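Local atomic coordinates of esterase D (Lactobacillus rhamnosus, PDB entry 3DKR), a protein that probably hydrolyses carboxylic esters through a catalytic triad, as a member of the alpha/beta hydrolase family. Residues A[16-21]-A[44-49]; A[38-43]-A[232-237]; A[219-224]-A[238-243]. All blocks are in the same frame, centred on the assembly; numbering follows the deposited sequence. Where two conformers were deposited one is given.

Contact 1: residues A[16-21]-A[44-49]; sequences FEYEGT and ALQRSG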
loop_
_atom_site.group_PDB
_atom_site.type_symbol
_atom_site.label_atom_id
_atom_site.label_comp_id
_atom_site.label_asym_id
_atom_site.label_seq_id
_atom_site.Cartn_x
_atom_site.Cartn_y
_atom_site.Cartn_z
ATOM N N PHE A 16 -10.990 -4.921 -7.795
ATOM C CA PHE A 16 -11.088 -6.197 -8.508
ATOM C C PHE A 16 -10.635 -7.377 -7.673
ATOM O O PHE A 16 -9.953 -7.204 -6.674
ATOM C CB PHE A 16 -10.363 -6.166 -9.858
ATOM C CG PHE A 16 -8.853 -6.069 -9.778
ATOM C CD1 PHE A 16 -8.209 -4.830 -9.688
ATOM C CD2 PHE A 16 -8.065 -7.209 -9.869
ATOM C CE1 PHE A 16 -6.831 -4.744 -9.639
ATOM C CE2 PHE A 16 -6.699 -7.120 -9.824
ATOM C CZ PHE A 16 -6.077 -5.881 -9.720
ATOM N N GLU A 17 -11.066 -8.561 -8.084
ATOM C CA GLU A 17 -10.852 -9.768 -7.291
ATOM C C GLU A 17 -10.630 -10.952 -8.185
ATOM O O GLU A 17 -11.372 -11.161 -9.150
ATOM C CB GLU A 17 -12.040 -10.058 -6.372
ATOM C CG GLU A 17 -11.814 -11.286 -5.482
ATOM C CD GLU A 17 -12.783 -11.421 -4.313
ATOM O OE1 GLU A 17 -13.731 -10.613 -4.186
ATOM O OE2 GLU A 17 -12.574 -12.358 -3.504
ATOM N N TYR A 18 -9.611 -11.734 -7.851
ATOM C CA TYR A 18 -9.366 -13.010 -8.483
ATOM C C TYR A 18 -9.630 -14.118 -7.494
ATOM O O TYR A 18 -9.115 -14.091 -6.360
ATOM C CB TYR A 18 -7.912 -13.126 -8.920
ATOM C CG TYR A 18 -7.440 -12.067 -9.878
ATOM C CD1 TYR A 18 -8.311 -11.457 -10.777
ATOM C CD2 TYR A 18 -6.095 -11.704 -9.912
ATOM C CE1 TYR A 18 -7.849 -10.478 -11.671
ATOM C CE2 TYR A 18 -5.640 -10.750 -10.793
ATOM C CZ TYR A 18 -6.520 -10.127 -11.660
ATOM O OH TYR A 18 -6.040 -9.165 -12.549
ATOM N N GLU A 19 -10.386 -15.118 -7.932
ATOM C CA GLU A 19 -10.670 -16.268 -7.067
ATOM C C GLU A 19 -9.470 -17.169 -6.970
ATOM O O GLU A 19 -8.747 -17.362 -7.939
ATOM C CB GLU A 19 -11.854 -17.065 -7.599
ATOM C CG GLU A 19 -13.112 -16.249 -7.778
ATOM C CD GLU A 19 -13.516 -15.477 -6.545
ATOM O OE1 GLU A 19 -13.569 -16.074 -5.435
ATOM O OE2 GLU A 19 -13.767 -14.248 -6.683
ATOM N N GLY A 20 -9.260 -17.734 -5.784
ATOM C CA GLY A 20 -8.225 -18.731 -5.581
ATOM C C GLY A 20 -8.780 -19.978 -4.926
ATOM O O GLY A 20 -9.970 -20.295 -5.070
ATOM N N THR A 21 -7.920 -20.688 -4.196
ATOM C CA THR A 21 -8.328 -21.919 -3.518
ATOM C C THR A 21 -7.985 -21.829 -2.027
ATOM O O THR A 21 -8.865 -21.513 -1.216
ATOM C CB THR A 21 -7.729 -23.176 -4.198
ATOM O OG1 THR A 21 -6.311 -23.045 -4.351
ATOM C CG2 THR A 21 -8.368 -23.400 -5.584
ATOM N N ALA A 44 0.593 -11.762 -11.300
ATOM C CA ALA A 44 1.666 -12.688 -10.922
ATOM C C ALA A 44 1.171 -13.651 -9.843
ATOM O O ALA A 44 1.401 -14.854 -9.897
ATOM C CB ALA A 44 2.892 -11.934 -10.447
ATOM N N LEU A 45 0.452 -13.123 -8.866
ATOM C CA LEU A 45 -0.080 -13.971 -7.803
ATOM C C LEU A 45 -1.103 -14.941 -8.364
ATOM O O LEU A 45 -1.102 -16.119 -8.010
ATOM C CB LEU A 45 -0.674 -13.134 -6.684
ATOM C CG LEU A 45 0.342 -12.272 -5.948
ATOM C CD1 LEU A 45 -0.361 -11.375 -4.945
ATOM C CD2 LEU A 45 1.346 -13.154 -5.205
ATOM N N GLN A 46 -1.942 -14.469 -9.277
ATOM C CA GLN A 46 -2.921 -15.335 -9.928
ATOM C C GLN A 46 -2.242 -16.491 -10.679
ATOM O O GLN A 46 -2.708 -17.641 -10.606
ATOM C CB GLN A 46 -3.779 -14.531 -10.892
ATOM C CG GLN A 46 -4.905 -15.337 -11.522
ATOM C CD GLN A 46 -5.714 -14.527 -12.499
ATOM O OE1 GLN A 46 -5.145 -13.859 -13.363
ATOM N NE2 GLN A 46 -7.037 -14.601 -12.395
ATOM N N ARG A 47 -1.151 -16.202 -11.385
ATOM C CA ARG A 47 -0.443 -17.255 -12.140
ATOM C C ARG A 47 0.108 -18.320 -11.203
ATOM O O ARG A 47 0.310 -19.467 -11.615
ATOM C CB ARG A 47 0.681 -16.706 -13.013
ATOM C CG ARG A 47 0.227 -15.749 -14.095
ATOM C CD ARG A 47 1.334 -15.532 -15.119
ATOM N NE ARG A 47 2.508 -14.855 -14.566
ATOM C CZ ARG A 47 2.607 -13.535 -14.392
ATOM N NH1 ARG A 47 1.598 -12.724 -14.711
ATOM N NH2 ARG A 47 3.726 -13.028 -13.883
ATOM N N SER A 48 0.374 -17.952 -9.946
ATOM C CA SER A 48 0.869 -18.932 -8.955
ATOM C C SER A 48 -0.268 -19.511 -8.101
ATOM O O SER A 48 -0.007 -20.204 -7.095
ATOM C CB SER A 48 1.959 -18.314 -8.071
ATOM O OG SER A 48 3.209 -18.244 -8.754
ATOM N N GLY A 49 -1.512 -19.223 -8.488
ATOM C CA GLY A 49 -2.689 -19.849 -7.905
ATOM C C GLY A 49 -3.254 -19.183 -6.662
ATOM O O GLY A 49 -4.054 -19.776 -5.942
HETATM O O HOH W 1 -8.492 -16.521 -10.601
HETATM O O HOH W 2 -5.296 -19.819 -3.497
HETATM O O HOH W 3 -5.538 -21.932 -6.726
#

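Contact 2: residues A[38-43]-A[232-237]; sequences MNFMAR and SAHHAL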
loop_
_atom_site.group_PDB
_atom_site.type_symbol
_atom_site.label_atom_id
_atom_site.label_comp_id
_atom_site.label_asym_id
_atom_site.label_seq_id
_atom_site.Cartn_x
_atom_site.Cartn_y
_atom_site.Cartn_z
ATOM N N MET A 38 -1.579 -2.266 -8.660
ATOM C CA MET A 38 -1.396 -3.665 -8.297
ATOM C C MET A 38 -1.703 -4.646 -9.437
ATOM O O MET A 38 -1.699 -5.859 -9.217
ATOM C CB MET A 38 -2.277 -4.005 -7.083
ATOM C CG MET A 38 -1.920 -3.246 -5.805
ATOM S SD MET A 38 -0.264 -3.672 -5.258
ATOM C CE MET A 38 -0.187 -2.782 -3.697
ATOM N N ASN A 39 -1.969 -4.153 -10.652
ATOM C CA ASN A 39 -2.321 -5.060 -11.758
ATOM C C ASN A 39 -1.268 -6.139 -12.000
ATOM O O ASN A 39 -1.593 -7.326 -12.080
ATOM C CB ASN A 39 -2.514 -4.288 -13.072
ATOM C CG ASN A 39 -3.715 -3.383 -13.053
ATOM O OD1 ASN A 39 -4.561 -3.455 -12.153
ATOM N ND2 ASN A 39 -3.812 -2.502 -14.073
ATOM N N PHE A 40 -0.011 -5.744 -12.122
ATOM C CA PHE A 40 1.038 -6.732 -12.414
ATOM C C PHE A 40 1.177 -7.732 -11.261
ATOM O O PHE A 40 1.282 -8.943 -11.484
ATOM C CB PHE A 40 2.403 -6.099 -12.654
ATOM C CG PHE A 40 2.461 -5.116 -13.808
ATOM C CD1 PHE A 40 1.473 -5.046 -14.792
ATOM C CD2 PHE A 40 3.549 -4.265 -13.894
ATOM C CE1 PHE A 40 1.578 -4.105 -15.830
ATOM C CE2 PHE A 40 3.665 -3.352 -14.923
ATOM C CZ PHE A 40 2.695 -3.272 -15.892
ATOM N N MET A 41 1.204 -7.221 -10.033
ATOM C CA MET A 41 1.395 -8.072 -8.849
ATOM C C MET A 41 0.248 -9.065 -8.735
ATOM O O MET A 41 0.448 -10.287 -8.560
ATOM C CB MET A 41 1.514 -7.207 -7.582
ATOM C CG MET A 41 1.500 -7.968 -6.236
ATOM S SD MET A 41 2.902 -9.097 -6.053
ATOM C CE MET A 41 4.258 -7.928 -5.930
ATOM N N ALA A 42 -0.970 -8.530 -8.837
ATOM C CA ALA A 42 -2.174 -9.347 -8.736
ATOM C C ALA A 42 -2.148 -10.501 -9.755
ATOM O O ALA A 42 -2.474 -11.648 -9.445
ATOM C CB ALA A 42 -3.408 -8.475 -8.899
ATOM N N ARG A 43 -1.740 -10.191 -10.981
ATOM C CA ARG A 43 -1.677 -11.196 -12.034
ATOM C C ARG A 43 -0.565 -12.211 -11.782
ATOM O O ARG A 43 -0.761 -13.406 -12.014
ATOM C CB ARG A 43 -1.518 -10.525 -13.399
ATOM C CG ARG A 43 -2.765 -9.821 -13.846
ATOM C CD ARG A 43 -3.881 -10.803 -14.194
ATOM N NE ARG A 43 -4.810 -10.222 -15.144
ATOM C CZ ARG A 43 -5.861 -10.842 -15.666
ATOM N NH1 ARG A 43 -6.187 -12.089 -15.308
ATOM N NH2 ARG A 43 -6.614 -10.199 -16.556
ATOM N N SER A 232 10.587 -1.416 -13.274
ATOM C CA SER A 232 11.427 -2.567 -13.621
ATOM C C SER A 232 11.727 -3.511 -12.464
ATOM O O SER A 232 12.159 -4.636 -12.691
ATOM C CB SER A 232 12.753 -2.111 -14.251
ATOM O OG SER A 232 13.478 -1.315 -13.343
ATOM N N ALA A 233 11.477 -3.075 -11.233
ATOM C CA ALA A 233 11.681 -3.937 -10.071
ATOM C C ALA A 233 10.581 -4.990 -9.898
ATOM O O ALA A 233 10.714 -5.887 -9.059
ATOM C CB ALA A 233 11.782 -3.086 -8.805
ATOM N N HIS A 234 9.502 -4.892 -10.671
ATOM C CA HIS A 234 8.289 -5.644 -10.326
ATOM C C HIS A 234 8.445 -7.162 -10.467
ATOM O O HIS A 234 7.903 -7.906 -9.662
ATOM C CB HIS A 234 7.047 -5.094 -11.042
ATOM C CG HIS A 234 6.784 -5.690 -12.388
ATOM N ND1 HIS A 234 7.185 -5.098 -13.570
ATOM C CD2 HIS A 234 6.095 -6.799 -12.742
ATOM C CE1 HIS A 234 6.764 -5.836 -14.589
ATOM N NE2 HIS A 234 6.121 -6.885 -14.113
ATOM N N HIS A 235 9.213 -7.651 -11.438
ATOM C CA HIS A 235 9.411 -9.107 -11.496
ATOM C C HIS A 235 10.137 -9.654 -10.269
ATOM O O HIS A 235 9.758 -10.687 -9.712
ATOM C CB HIS A 235 10.150 -9.499 -12.776
ATOM C CG HIS A 235 9.294 -9.432 -13.999
ATOM N ND1 HIS A 235 9.744 -8.907 -15.190
ATOM C CD2 HIS A 235 8.017 -9.821 -14.217
ATOM C CE1 HIS A 235 8.775 -8.970 -16.087
ATOM N NE2 HIS A 235 7.720 -9.528 -15.526
ATOM N N ALA A 236 11.184 -8.950 -9.840
ATOM C CA ALA A 236 11.926 -9.344 -8.656
ATOM C C ALA A 236 11.035 -9.308 -7.433
ATOM O O ALA A 236 11.083 -10.202 -6.597
ATOM C CB ALA A 236 13.119 -8.441 -8.455
ATOM N N LEU A 237 10.244 -8.244 -7.311
ATOM C CA LEU A 237 9.369 -8.100 -6.153
ATOM C C LEU A 237 8.381 -9.259 -6.095
ATOM O O LEU A 237 8.170 -9.865 -5.036
ATOM C CB LEU A 237 8.616 -6.775 -6.228
ATOM C CG LEU A 237 7.588 -6.576 -5.114
ATOM C CD1 LEU A 237 8.271 -6.424 -3.734
ATOM C CD2 LEU A 237 6.708 -5.375 -5.436
#

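Contact 3: residues A[219-224]-A[238-243]; sequences HWYDDA and EEDVIA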
loop_
_atom_site.group_PDB
_atom_site.type_symbol
_atom_site.label_atom_id
_atom_site.label_comp_id
_atom_site.label_asym_id
_atom_site.label_seq_id
_atom_site.Cartn_x
_atom_site.Cartn_y
_atom_site.Cartn_z
ATOM N N HIS A 219 13.893 -6.720 1.636
ATOM C CA HIS A 219 14.374 -6.629 0.259
ATOM C C HIS A 219 14.526 -5.196 -0.207
ATOM O O HIS A 219 13.607 -4.393 -0.049
ATOM C CB HIS A 219 13.427 -7.369 -0.668
ATOM C CG HIS A 219 13.372 -8.827 -0.386
ATOM N ND1 HIS A 219 14.262 -9.717 -0.949
ATOM C CD2 HIS A 219 12.574 -9.550 0.433
ATOM C CE1 HIS A 219 14.000 -10.931 -0.497
ATOM N NE2 HIS A 219 12.980 -10.858 0.338
ATOM N N TRP A 220 15.710 -4.894 -0.750
ATOM C CA TRP A 220 16.056 -3.579 -1.298
ATOM C C TRP A 220 16.115 -3.699 -2.813
ATOM O O TRP A 220 16.770 -4.622 -3.321
ATOM C CB TRP A 220 17.423 -3.136 -0.758
ATOM C CG TRP A 220 17.692 -1.672 -0.920
ATOM C CD1 TRP A 220 18.442 -1.066 -1.884
ATOM C CD2 TRP A 220 17.213 -0.631 -0.070
ATOM N NE1 TRP A 220 18.438 0.307 -1.699
ATOM C CE2 TRP A 220 17.684 0.596 -0.592
ATOM C CE3 TRP A 220 16.402 -0.613 1.059
ATOM C CZ2 TRP A 220 17.393 1.825 0.015
ATOM C CZ3 TRP A 220 16.120 0.593 1.657
ATOM C CH2 TRP A 220 16.608 1.793 1.141
ATOM N N TYR A 221 15.443 -2.791 -3.530
ATOM C CA TYR A 221 15.346 -2.840 -4.998
ATOM C C TYR A 221 16.219 -1.713 -5.531
ATOM O O TYR A 221 15.773 -0.591 -5.740
ATOM C CB TYR A 221 13.866 -2.803 -5.445
ATOM C CG TYR A 221 13.178 -4.043 -4.921
ATOM C CD1 TYR A 221 13.295 -5.264 -5.579
ATOM C CD2 TYR A 221 12.483 -4.008 -3.717
ATOM C CE1 TYR A 221 12.715 -6.426 -5.053
ATOM C CE2 TYR A 221 11.897 -5.150 -3.183
ATOM C CZ TYR A 221 12.035 -6.358 -3.842
ATOM O OH TYR A 221 11.445 -7.471 -3.295
ATOM N N ASP A 222 17.478 -2.067 -5.780
ATOM C CA ASP A 222 18.591 -1.117 -5.916
ATOM C C ASP A 222 18.340 0.156 -6.719
ATOM O O ASP A 222 18.512 1.275 -6.222
ATOM C CB ASP A 222 19.856 -1.828 -6.452
ATOM C CG ASP A 222 19.589 -2.755 -7.647
ATOM O OD1 ASP A 222 18.521 -2.669 -8.306
ATOM O OD2 ASP A 222 20.484 -3.585 -7.934
ATOM N N ASP A 223 17.987 -0.017 -7.986
ATOM C CA ASP A 223 17.925 1.140 -8.903
ATOM C C ASP A 223 16.515 1.644 -9.185
ATOM O O ASP A 223 16.312 2.524 -10.026
ATOM C CB ASP A 223 18.624 0.810 -10.226
ATOM N N ALA A 224 15.541 1.146 -8.433
ATOM C CA ALA A 224 14.152 1.368 -8.787
ATOM C C ALA A 224 13.594 2.623 -8.130
ATOM O O ALA A 224 13.962 2.952 -6.995
ATOM C CB ALA A 224 13.337 0.159 -8.380
ATOM N N GLU A 238 7.776 -9.559 -7.235
ATOM C CA GLU A 238 6.807 -10.662 -7.331
ATOM C C GLU A 238 7.436 -11.976 -6.887
ATOM O O GLU A 238 6.891 -12.689 -6.063
ATOM C CB GLU A 238 6.267 -10.753 -8.756
ATOM C CG GLU A 238 5.385 -9.555 -9.116
ATOM C CD GLU A 238 5.284 -9.248 -10.594
ATOM O OE1 GLU A 238 5.748 -10.054 -11.450
ATOM O OE2 GLU A 238 4.730 -8.166 -10.903
ATOM N N GLU A 239 8.622 -12.275 -7.406
ATOM C CA GLU A 239 9.334 -13.482 -6.980
ATOM C C GLU A 239 9.594 -13.500 -5.472
ATOM O O GLU A 239 9.385 -14.520 -4.806
ATOM C CB GLU A 239 10.637 -13.636 -7.756
ATOM C CG GLU A 239 10.423 -13.791 -9.261
ATOM N N ASP A 240 10.020 -12.363 -4.923
ATOM C CA ASP A 240 10.326 -12.273 -3.489
ATOM C C ASP A 240 9.071 -12.468 -2.631
ATOM O O ASP A 240 9.093 -13.165 -1.613
ATOM C CB ASP A 240 10.976 -10.928 -3.164
ATOM C CG ASP A 240 12.354 -10.759 -3.806
ATOM O OD1 ASP A 240 13.008 -11.798 -4.127
ATOM O OD2 ASP A 240 12.795 -9.600 -3.970
ATOM N N VAL A 241 7.971 -11.839 -3.047
ATOM C CA VAL A 241 6.704 -11.944 -2.303
ATOM C C VAL A 241 6.160 -13.378 -2.327
ATOM O O VAL A 241 5.685 -13.915 -1.315
ATOM C CB VAL A 241 5.652 -10.959 -2.881
ATOM C CG1 VAL A 241 4.242 -11.267 -2.332
ATOM C CG2 VAL A 241 6.089 -9.496 -2.619
ATOM N N ILE A 242 6.242 -13.998 -3.493
ATOM C CA ILE A 242 5.784 -15.370 -3.636
ATOM C C ILE A 242 6.652 -16.300 -2.791
ATOM O O ILE A 242 6.126 -17.154 -2.090
ATOM C CB ILE A 242 5.720 -15.758 -5.123
ATOM C CG1 ILE A 242 4.591 -14.973 -5.796
ATOM C CG2 ILE A 242 5.474 -17.256 -5.278
ATOM C CD1 ILE A 242 4.541 -15.087 -7.312
ATOM N N ALA A 243 7.966 -16.095 -2.810
ATOM C CA ALA A 243 8.859 -16.891 -1.942
ATOM C C ALA A 243 8.491 -16.744 -0.460
ATOM O O ALA A 243 8.473 -17.719 0.310
ATOM C CB ALA A 243 10.295 -16.500 -2.166
HETATM O O HOH W 4 11.375 -13.588 -0.140
#

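Contact 1: residues A[16-21]-A[44-49]
The side-chain amide of Gln46 lies flat over one face of the Tyr18 ring, the two planes only 12° apart. Its nitrogen comes closest, with NE2 of Gln46 3.6 Å from CG of Tyr18, displaced from the ring centre toward the rim. CD of Gln46 is 3.8 Å from CD2 of Tyr18, so the amide stacks on the ring and does not point an N-H at it. With CG anti to the backbone N (chi1 -175°) and an extended chain beyond, Gln46 crosses the tyrosine side chain at about a right angle. OE1 of Gln46 accepts a hydrogen bond from Arg43 NH1, and NE2 donates to a water that in turn donates to Glu19 O, which fixes the amide at both ends. The contact joins the antiparallel edge strand 16-18 of an alpha/beta hydrolase sheet to the end of helix 39-47. That helix stops in a Schellman motif, with hydrogen bonds from Tyr50 N to Leu45 O and from Gly49 N to Gln46 O; Gly49, with positive phi (87°), is the C-prime residue. Gly49 O accepts hydrogens from two waters, each 2.7 Å away; one accepts from Thr21 N, and the other is hydrogen-bonded to Thr21 OG1.

Contact 2: residues A[38-43]-A[232-237]
Phe40 and His234 meet ring against ring, their side chains crossing at about a right angle. The ring planes are inclined by 41° and the centroids lie 4.6 Å apart, an oblique aromatic pair that is neither a parallel stack nor a T-shape. Seen from the histidine the approach is well defined: CD2 of Phe40 sits 3.5 Å above the imidazole plane, over its centre, and is 3.6 Å from CE1 of His234. The CB of Phe40 adds a second point of contact at the CD2 side of the imidazole. On the opposite face of the His234 ring lies the side chain of the next residue, His235, offset toward the rim, so the imidazole is held between two aromatic groups. The chi1 of His234 (89°) places CG between the backbone N and the carbonyl carbon, and ND1 is hydrogen-bonded to Asn231 O, which restrains rotation of the ring.

Beside this pair, Met41 and Leu237 form a smaller apolar contact, again crossing at about a right angle. The methionine chain is bent at both chi2 and chi3, and that double bend brings its methyl to the leucine, with CE of Met41 3.6 Å from CD2 of Leu237. These two residues are buried, whereas Phe40 is exposed. Helices 39-47 and 234-246, far apart in the chain, here pack side by side on one face of the central sheet of the alpha/beta hydrolase fold. Between these segments the contact is aromatic and apolar packing, which suggests that dispersion and shape, rather than directional polar bonds, join them.

Contact 3: residues A[219-224]-A[238-243]
A buried tyrosine and a histidine of the edge strand 216-221 meet one carboxylate of helix 234-246, the tyrosine by a hydrogen bond and the histidine by its ring face, in a polar strand-to-helix contact. The bond is short: Tyr221 OH donates to OD2 of Asp240 at 2.6 Å, using the anti lone pair of that oxygen, the one turned away from OD1. The two side chains come from opposite directions, and OD2 lies at the edge of the tyrosine ring, near its plane.

The His219 imidazole and the carboxylate are nearly parallel, 18° apart, with CG of Asp240 3.5 Å above the ring plane and offset toward the rim. CB of Asp240 also stands over this face, 4.0 Å from the ring centroid and 5° off the normal, a CH-pi contact. Although ND1 of His219 is 3.4 Å from OD2 of Asp240, the angle is too poor for a hydrogen bond, as expected when the carboxylate lies above the ring. A water gives a hydrogen to Asp240 O at 2.7 Å and is hydrogen-bonded to NE2 of His219, which also has a weak hydrogen bond with Asp217 OD1. In Asp240, CG anti to the carbonyl carbon (chi1 -66°) sends the carboxylate across to both partners. The negative charge would probably strengthen the tyrosine bond.

The loop from strand 216-221 to helix 234-246 carries His226, the predicted charge-relay histidine, whose side chain is about 10 Å from that of Tyr221. Phe188 of the adjacent strand 187-192 packs its ring against His219 and also touches Tyr221, Asp240 and Val241, while the tyrosine ring meets Ala236 and Leu237 on helix 234-246.

In the fold
The three contacts run from one edge of the sheet to the other. Contact 1 is a surface contact at the edge strand 16-18, its amide-on-ring packing supplemented by three bridging waters; contacts 2 and 3 are partly buried, and contact 3 has one such water. Helix 39-47 serves contacts 1 and 2, and helix 234-246 serves contacts 2 and 3; the two pack side by side against the sheet, one reaching strand 16-18 and the other strand 216-221. Contact 2, helix against helix, relies on apolar and aromatic packing, whereas contact 3 has the one direct hydrogen bond between segments. The contacts also touch one another: Leu237 of contact 2 packs on Tyr221 of contact 3, and Leu45 of contact 1 on Ile242.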